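PDB 2RFF: putative nucleotidyltransferase from Sulfolobus solfataricus P2, which probably acts as a nucleotidyltransferase, as expected from its family, transferring nucleotidyl groups. Local coordinates for residues V23-A27 with W102-F108. Residues are numbered along the deposited sequence; the frame is centred on the assembly and turned at random.
Sequences VEEVA and WKREKGF. With EDO (1,2-ethanediol), chain B.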
ATOM      1  N   VAL A  23      -1.330  -7.061  -2.320  1.00 10.52           N
ATOM      2  CA  VAL A  23      -0.202  -6.742  -3.260  1.00 10.44           C
ATOM      3  C   VAL A  23       0.179  -7.977  -4.087  1.00 12.15           C
ATOM      4  O   VAL A  23       0.445  -7.863  -5.275  1.00 12.32           O
ATOM      5  CB  VAL A  23       1.011  -6.139  -2.532  1.00 10.47           C
ATOM      6  CG1 VAL A  23       2.203  -6.051  -3.490  1.00 11.98           C
ATOM      7  CG2 VAL A  23       0.590  -4.764  -1.926  1.00  9.82           C
ATOM      8  N   GLU A  24       0.193  -9.153  -3.465  1.00 12.25           N
ATOM      9  CA  GLU A  24       0.481 -10.402  -4.203  1.00 12.94           C
ATOM     10  C   GLU A  24      -0.455 -10.590  -5.380  1.00 12.94           C
ATOM     11  O   GLU A  24      -0.028 -10.935  -6.471  1.00 12.84           O
ATOM     12  CB  GLU A  24       0.366 -11.634  -3.278  1.00 14.42           C
ATOM     13  CG  GLU A  24       1.544 -11.728  -2.363  1.00 18.58           C
ATOM     14  CD  GLU A  24       1.496 -12.863  -1.362  1.00 19.71           C
ATOM     15  OE1 GLU A  24       0.381 -13.272  -0.925  1.00 23.58           O
ATOM     16  OE2 GLU A  24       2.623 -13.318  -0.998  1.00 26.74           O
ATOM     17  N   GLU A  25      -1.725 -10.307  -5.155  1.00 12.39           N
ATOM     18  CA  GLU A  25      -2.733 -10.464  -6.181  1.00 12.49           C
ATOM     19  C   GLU A  25      -2.575  -9.427  -7.279  1.00 11.37           C
ATOM     20  O   GLU A  25      -2.580  -9.757  -8.451  1.00 11.03           O
ATOM     21  CB  GLU A  25      -4.144 -10.396  -5.591  1.00 13.04           C
ATOM     22  CG  GLU A  25      -4.414 -11.534  -4.640  1.00 14.20           C
ATOM     23  CD  GLU A  25      -5.722 -11.409  -3.940  1.00 16.15           C
ATOM     24  OE1 GLU A  25      -6.561 -10.577  -4.305  1.00 17.92           O
ATOM     25  OE2 GLU A  25      -5.933 -12.176  -2.993  1.00 22.64           O
ATOM     26  N   VAL A  26      -2.453  -8.162  -6.887  1.00 10.70           N
ATOM     27  CA  VAL A  26      -2.231  -7.041  -7.849  1.00 10.59           C
ATOM     28  C   VAL A  26      -0.932  -7.217  -8.653  1.00 10.23           C
ATOM     29  O   VAL A  26      -0.958  -7.132  -9.874  1.00 11.23           O
ATOM     30  CB  VAL A  26      -2.331  -5.662  -7.181  1.00 12.17           C
ATOM     31  CG1 VAL A  26      -2.098  -4.528  -8.204  1.00 12.22           C
ATOM     32  CG2 VAL A  26      -3.680  -5.505  -6.490  1.00 12.94           C
ATOM     33  N   ALA A  27       0.155  -7.567  -7.976  1.00 12.08           N
ATOM     34  CA  ALA A  27       1.466  -7.760  -8.649  1.00 10.68           C
ATOM     35  C   ALA A  27       1.413  -8.919  -9.681  1.00 11.55           C
ATOM     36  O   ALA A  27       2.005  -8.854 -10.708  1.00 10.83           O
ATOM     37  CB  ALA A  27       2.557  -8.008  -7.645  1.00 12.77           C
ATOM     38  N   TRP A 102       6.922  -2.961  -1.218  1.00  9.34           N
ATOM     39  CA  TRP A 102       7.206  -3.930  -2.243  1.00 11.07           C
ATOM     40  C   TRP A 102       7.746  -3.191  -3.459  1.00 10.90           C
ATOM     41  O   TRP A 102       7.394  -2.022  -3.732  1.00 11.23           O
ATOM     42  CB  TRP A 102       5.908  -4.688  -2.575  1.00 11.65           C
ATOM     43  CG  TRP A 102       5.977  -5.693  -3.705  1.00 10.33           C
ATOM     44  CD1 TRP A 102       6.202  -7.030  -3.604  1.00 11.86           C
ATOM     45  CD2 TRP A 102       5.853  -5.416  -5.105  1.00 10.70           C
ATOM     46  NE1 TRP A 102       6.186  -7.626  -4.851  1.00 11.66           N
ATOM     47  CE2 TRP A 102       5.999  -6.645  -5.794  1.00 11.72           C
ATOM     48  CE3 TRP A 102       5.634  -4.241  -5.853  1.00 12.78           C
ATOM     49  CZ2 TRP A 102       5.911  -6.739  -7.200  1.00 11.03           C
ATOM     50  CZ3 TRP A 102       5.576  -4.322  -7.254  1.00 11.52           C
ATOM     51  CH2 TRP A 102       5.703  -5.569  -7.910  1.00 11.01           C
ATOM     52  N   LYS A 103       8.621  -3.879  -4.167  1.00 11.60           N
ATOM     53  CA  LYS A 103       9.155  -3.381  -5.439  1.00 12.07           C
ATOM     54  C   LYS A 103       9.372  -4.609  -6.318  1.00 11.33           C
ATOM     55  O   LYS A 103       9.832  -5.635  -5.845  1.00 11.06           O
ATOM     56  CB  LYS A 103      10.433  -2.574  -5.257  1.00 12.54           C
ATOM     57  CG  LYS A 103      10.979  -2.009  -6.553  1.00 12.78           C
ATOM     58  CD  LYS A 103      12.046  -1.018  -6.243  1.00 15.11           C
ATOM     59  CE  LYS A 103      12.751  -0.519  -7.472  1.00 20.13           C
ATOM     60  NZ  LYS A 103      11.887   0.294  -8.321  1.00 25.02           N
ATOM     61  N   ARG A 104       9.044  -4.507  -7.598  1.00 10.61           N
ATOM     62  CA  ARG A 104       9.208  -5.646  -8.477  1.00 11.11           C
ATOM     63  C   ARG A 104      10.599  -6.319  -8.352  1.00 11.21           C
ATOM     64  O   ARG A 104      10.640  -7.547  -8.190  1.00 12.39           O
ATOM     65  CB  ARG A 104       8.900  -5.253  -9.928  1.00 12.54           C
ATOM     66  CG  ARG A 104       9.012  -6.354 -10.956  1.00 12.62           C
ATOM     67  CD  ARG A 104       7.917  -7.362 -10.853  1.00 13.47           C
ATOM     68  NE  ARG A 104       6.600  -6.814 -11.182  1.00 12.61           N
ATOM     69  CZ  ARG A 104       5.429  -7.449 -11.002  1.00 13.17           C
ATOM     70  NH1 ARG A 104       5.372  -8.650 -10.469  1.00 12.82           N
ATOM     71  NH2 ARG A 104       4.302  -6.837 -11.336  1.00 11.33           N
ATOM     72  N   GLU A 105      11.668  -5.519  -8.342  1.00 12.67           N
ATOM     73  CA  GLU A 105      13.056  -6.005  -8.299  1.00 10.43           C
ATOM     74  C   GLU A 105      13.530  -6.385  -6.881  1.00 11.32           C
ATOM     75  O   GLU A 105      14.628  -6.921  -6.730  1.00 10.63           O
ATOM     76  CB  GLU A 105      14.012  -5.012  -8.945  1.00 10.65           C
ATOM     77  CG  GLU A 105      13.684  -4.717 -10.421  1.00 12.20           C
ATOM     78  CD  GLU A 105      12.588  -3.670 -10.650  1.00 16.72           C
ATOM     79  OE1 GLU A 105      11.991  -3.150  -9.669  1.00 15.36           O
ATOM     80  OE2 GLU A 105      12.345  -3.351 -11.839  1.00 20.96           O
ATOM     81  N   LYS A 106      12.688  -6.162  -5.868  1.00 12.70           N
ATOM     82  CA  LYS A 106      12.999  -6.507  -4.469  1.00 11.89           C
ATOM     83  C   LYS A 106      12.052  -7.506  -3.816  1.00 11.31           C
ATOM     84  O   LYS A 106      12.398  -8.046  -2.783  1.00 11.31           O
ATOM     85  CB  LYS A 106      12.964  -5.245  -3.602  1.00 13.21           C
ATOM     86  CG  LYS A 106      13.908  -4.116  -4.028  1.00 16.07           C
ATOM     87  CD  LYS A 106      13.947  -2.993  -2.969  1.00 16.66           C
ATOM     88  CE  LYS A 106      15.035  -1.960  -3.288  1.00 20.25           C
ATOM     89  NZ  LYS A 106      14.984  -0.773  -2.364  1.00 25.68           N
ATOM     90  N   GLY A 107      10.884  -7.761  -4.404  1.00 11.60           N
ATOM     91  CA  GLY A 107       9.841  -8.505  -3.684  1.00 11.45           C
ATOM     92  C   GLY A 107       9.390  -7.654  -2.500  1.00 12.54           C
ATOM     93  O   GLY A 107       9.509  -6.451  -2.524  1.00 11.02           O
ATOM     94  N   PHE A 108       8.894  -8.272  -1.445  1.00 10.36           N
ATOM     95  CA  PHE A 108       8.479  -7.527  -0.245  1.00 12.92           C
ATOM     96  C   PHE A 108       9.667  -7.118   0.614  1.00 12.65           C
ATOM     97  O   PHE A 108      10.618  -7.873   0.758  1.00 13.51           O
ATOM     98  CB  PHE A 108       7.469  -8.313   0.579  1.00 14.04           C
ATOM     99  CG  PHE A 108       6.197  -8.515  -0.127  1.00 12.38           C
ATOM    100  CD1 PHE A 108       5.205  -7.539  -0.058  1.00 13.07           C
ATOM    101  CD2 PHE A 108       6.005  -9.619  -0.957  1.00 13.81           C
ATOM    102  CE1 PHE A 108       3.989  -7.696  -0.773  1.00 13.34           C
ATOM    103  CE2 PHE A 108       4.790  -9.782  -1.650  1.00 14.88           C
ATOM    104  CZ  PHE A 108       3.802  -8.788  -1.570  1.00 14.55           C
TER
HETATM  105  C1  EDO B 111      13.378  -5.783 -14.222  1.00 27.59           C
HETATM  106  O1  EDO B 111      13.414  -4.356 -14.077  1.00 28.98           O
HETATM  107  C2  EDO B 111      12.089  -6.299 -13.590  1.00 31.06           C
HETATM  108  O2  EDO B 111      10.941  -6.054 -14.397  1.00 36.04           O
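Val23 and Ala27, one turn apart on the same face of a helix, meet the indole of Trp102, a worked example of how small helix residues pack against a large ring on a sheet. Val23 CG1 sits over one face of the five-membered ring, 4.0 Å from its centroid, in a CH-pi contact. That branch lies anti to the backbone N (chi1 171°), which also brings it within 3.6 Å of Phe108 CE1. Further along the indole, Ala27 CB comes 3.6 Å from Trp102 CZ2, reaching the ring obliquely. Trp102 CD1 stands over the centre of the Phe108 ring, so the indole meets the phenyl face with its edge.

Toward solvent the packing thins. The aliphatic part of Glu24 crosses Phe108 at about a right angle, CG 3.8 Å from CZ, while its carboxylate forms a salt bridge with Lys20. At the other margin Arg104, bent at chi2 and chi3, sets one guanidinium face against the CH2 edge of the indole and sends NH2 to a lone pair of Ala27 O at 3.1 Å, nearly straight at 160°; NH1 adds a weak bond to the same oxygen. A leucine in place of Arg104 has no side-chain N-H to offer, and would probably leave the Ala27 carbonyl without either bond and that indole edge less covered.

Between the two strands, Lys106 and Gly107 face Lys103 in a classic beta bulge. This packing within the nucleotidyltransferase domain sets helix 6-29 against strands 98-103 and 107-108, at one edge of the mixed sheet, with Val36 and Leu33 of adjoining strand 33-39 touching Val23 and Ala27.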